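Wsv230 (Shrimp white spot syndrome virus, PDB 2GJ2) is a nonstructural viral protein of ferredoxin fold that binds metal ions, with cadmium bound at its sites. Local coordinates at residues K28-V33 against E63-L68. Residues are numbered along the deposited sequence; the frame is centred on the assembly and turned at random.
Sequences KTFDTV and EELRLL
F30 reaches from the loop after helix 23-27 to the flank of helix 62-69 and meets two leucines one helical turn apart, a compact example of an aromatic side chain tying a loop to a helix of a ferredoxin fold. Its CE1 lies 4.5 Å from CD1 of L65, and its CZ 4.4 Å from CD1 of L68; both methyls approach the ring obliquely. The CB of F30 already points at the helix, and with CG turned -71° from the backbone N (chi1) the ring extends across the gap, for the CA atoms of F30 and L65 are 11.3 Å apart. The two touches are equally loose; what differs is their surroundings. L65 is buried, touching M27 of helix 23-27 and L58 of strand 56-58, while F30 also rests on L58 and its ring meets that of F56 with the planes inclined at about 55°. L68, by contrast, is exposed. Among the polar groups nearby, E63 OE2 forms a salt bridge with R66 NH1 at 3.0 Å, and T29 OG1 a hydrogen bond to V26 O. With just 78 Å² buried and purely apolar touches, the chemistry implies a modest, weakly directional hydrophobic link between loop and helix.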
loop_
_atom_site.group_PDB
_atom_site.type_symbol
_atom_site.label_atom_id
_atom_site.label_comp_id
_atom_site.label_asym_id
_atom_site.label_seq_id
_atom_site.Cartn_x
_atom_site.Cartn_y
_atom_site.Cartn_z
ATOM N N LYS A 28 5.259 0.357 12.154
ATOM C CA LYS A 28 4.064 1.185 12.305
ATOM C C LYS A 28 4.232 2.413 13.208
ATOM O O LYS A 28 3.268 3.111 13.483
ATOM C CB LYS A 28 2.888 0.333 12.783
ATOM C CG LYS A 28 2.145 -0.322 11.634
ATOM C CD LYS A 28 1.844 -1.786 11.912
ATOM C CE LYS A 28 0.964 -1.957 13.130
ATOM N NZ LYS A 28 0.668 -3.399 13.341
ATOM N N THR A 29 5.446 2.691 13.667
ATOM C CA THR A 29 5.632 3.868 14.499
ATOM C C THR A 29 6.208 4.974 13.630
ATOM O O THR A 29 6.410 6.091 14.084
ATOM C CB THR A 29 6.570 3.614 15.709
ATOM O OG1 THR A 29 7.916 3.474 15.255
ATOM C CG2 THR A 29 6.167 2.340 16.451
ATOM N N PHE A 30 6.486 4.668 12.371
ATOM C CA PHE A 30 7.003 5.702 11.493
ATOM C C PHE A 30 5.814 6.364 10.810
ATOM O O PHE A 30 4.869 5.695 10.389
ATOM C CB PHE A 30 7.972 5.117 10.461
ATOM C CG PHE A 30 9.297 4.680 11.045
ATOM C CD1 PHE A 30 9.459 3.402 11.573
ATOM C CD2 PHE A 30 10.387 5.545 11.047
ATOM C CE1 PHE A 30 10.692 2.994 12.088
ATOM C CE2 PHE A 30 11.616 5.148 11.559
ATOM C CZ PHE A 30 11.768 3.869 12.081
ATOM N N ASP A 31 5.854 7.684 10.717
ATOM C CA ASP A 31 4.761 8.427 10.112
ATOM C C ASP A 31 4.784 8.371 8.579
ATOM O O ASP A 31 3.900 8.934 7.924
ATOM C CB ASP A 31 4.792 9.892 10.595
ATOM C CG ASP A 31 4.383 10.047 12.067
ATOM O OD1 ASP A 31 4.806 9.222 12.907
ATOM O OD2 ASP A 31 3.650 11.009 12.388
ATOM N N THR A 32 5.787 7.702 8.004
ATOM C CA THR A 32 5.872 7.592 6.548
ATOM C C THR A 32 5.368 6.244 6.019
ATOM O O THR A 32 5.233 6.060 4.816
ATOM C CB THR A 32 7.325 7.788 6.046
ATOM O OG1 THR A 32 8.218 7.056 6.888
ATOM C CG2 THR A 32 7.709 9.267 6.032
ATOM N N VAL A 33 5.085 5.313 6.920
ATOM C CA VAL A 33 4.624 3.984 6.536
ATOM C C VAL A 33 3.111 3.937 6.388
ATOM O O VAL A 33 2.391 4.250 7.324
ATOM C CB VAL A 33 5.087 2.942 7.585
ATOM C CG1 VAL A 33 4.604 1.541 7.210
ATOM C CG2 VAL A 33 6.639 2.963 7.675
ATOM N N GLU A 63 21.508 0.008 10.780
ATOM C CA GLU A 63 21.839 -0.433 12.135
ATOM C C GLU A 63 20.792 0.074 13.121
ATOM O O GLU A 63 20.383 -0.635 14.044
ATOM C CB GLU A 63 23.225 0.061 12.547
ATOM C CG GLU A 63 24.376 -0.505 11.717
ATOM C CD GLU A 63 24.359 -0.016 10.269
ATOM O OE1 GLU A 63 24.158 1.197 10.058
ATOM O OE2 GLU A 63 24.556 -0.837 9.342
ATOM N N GLU A 64 20.342 1.302 12.922
ATOM C CA GLU A 64 19.327 1.864 13.796
ATOM C C GLU A 64 18.068 1.000 13.771
ATOM O O GLU A 64 17.430 0.805 14.798
ATOM C CB GLU A 64 18.984 3.293 13.359
ATOM C CG GLU A 64 18.038 4.029 14.308
ATOM C CD GLU A 64 17.848 5.493 13.932
ATOM O OE1 GLU A 64 18.577 5.976 13.039
ATOM O OE2 GLU A 64 16.977 6.164 14.535
ATOM N N LEU A 65 17.717 0.475 12.596
ATOM C CA LEU A 65 16.519 -0.347 12.459
ATOM C C LEU A 65 16.740 -1.735 13.022
ATOM O O LEU A 65 15.801 -2.359 13.507
ATOM C CB LEU A 65 16.086 -0.414 10.994
ATOM C CG LEU A 65 14.695 -0.966 10.680
ATOM C CD1 LEU A 65 13.644 -0.314 11.575
ATOM C CD2 LEU A 65 14.391 -0.712 9.198
ATOM N N ARG A 66 17.976 -2.231 12.964
ATOM C CA ARG A 66 18.288 -3.539 13.554
ATOM C C ARG A 66 18.139 -3.460 15.101
ATOM O O ARG A 66 17.685 -4.416 15.757
ATOM C CB ARG A 66 19.721 -3.952 13.215
ATOM C CG ARG A 66 19.926 -4.464 11.821
ATOM C CD ARG A 66 21.379 -4.340 11.426
ATOM N NE ARG A 66 21.615 -4.968 10.131
ATOM C CZ ARG A 66 22.572 -4.625 9.273
ATOM N NH1 ARG A 66 23.419 -3.646 9.551
ATOM N NH2 ARG A 66 22.665 -5.255 8.116
ATOM N N LEU A 67 18.527 -2.331 15.682
ATOM C CA LEU A 67 18.398 -2.192 17.119
ATOM C C LEU A 67 16.914 -2.146 17.409
ATOM O O LEU A 67 16.384 -3.033 18.082
ATOM C CB LEU A 67 19.072 -0.914 17.631
ATOM C CG LEU A 67 20.589 -0.814 17.387
ATOM C CD1 LEU A 67 21.060 0.616 17.609
ATOM C CD2 LEU A 67 21.324 -1.801 18.283
ATOM N N LEU A 68 16.233 -1.146 16.856
ATOM C CA LEU A 68 14.809 -0.995 17.109
ATOM C C LEU A 68 14.043 -2.305 16.990
ATOM O O LEU A 68 13.123 -2.583 17.768
ATOM C CB LEU A 68 14.234 0.082 16.187
ATOM C CG LEU A 68 14.630 1.516 16.561
ATOM C CD1 LEU A 68 14.171 2.511 15.502
ATOM C CD2 LEU A 68 13.996 1.858 17.911
#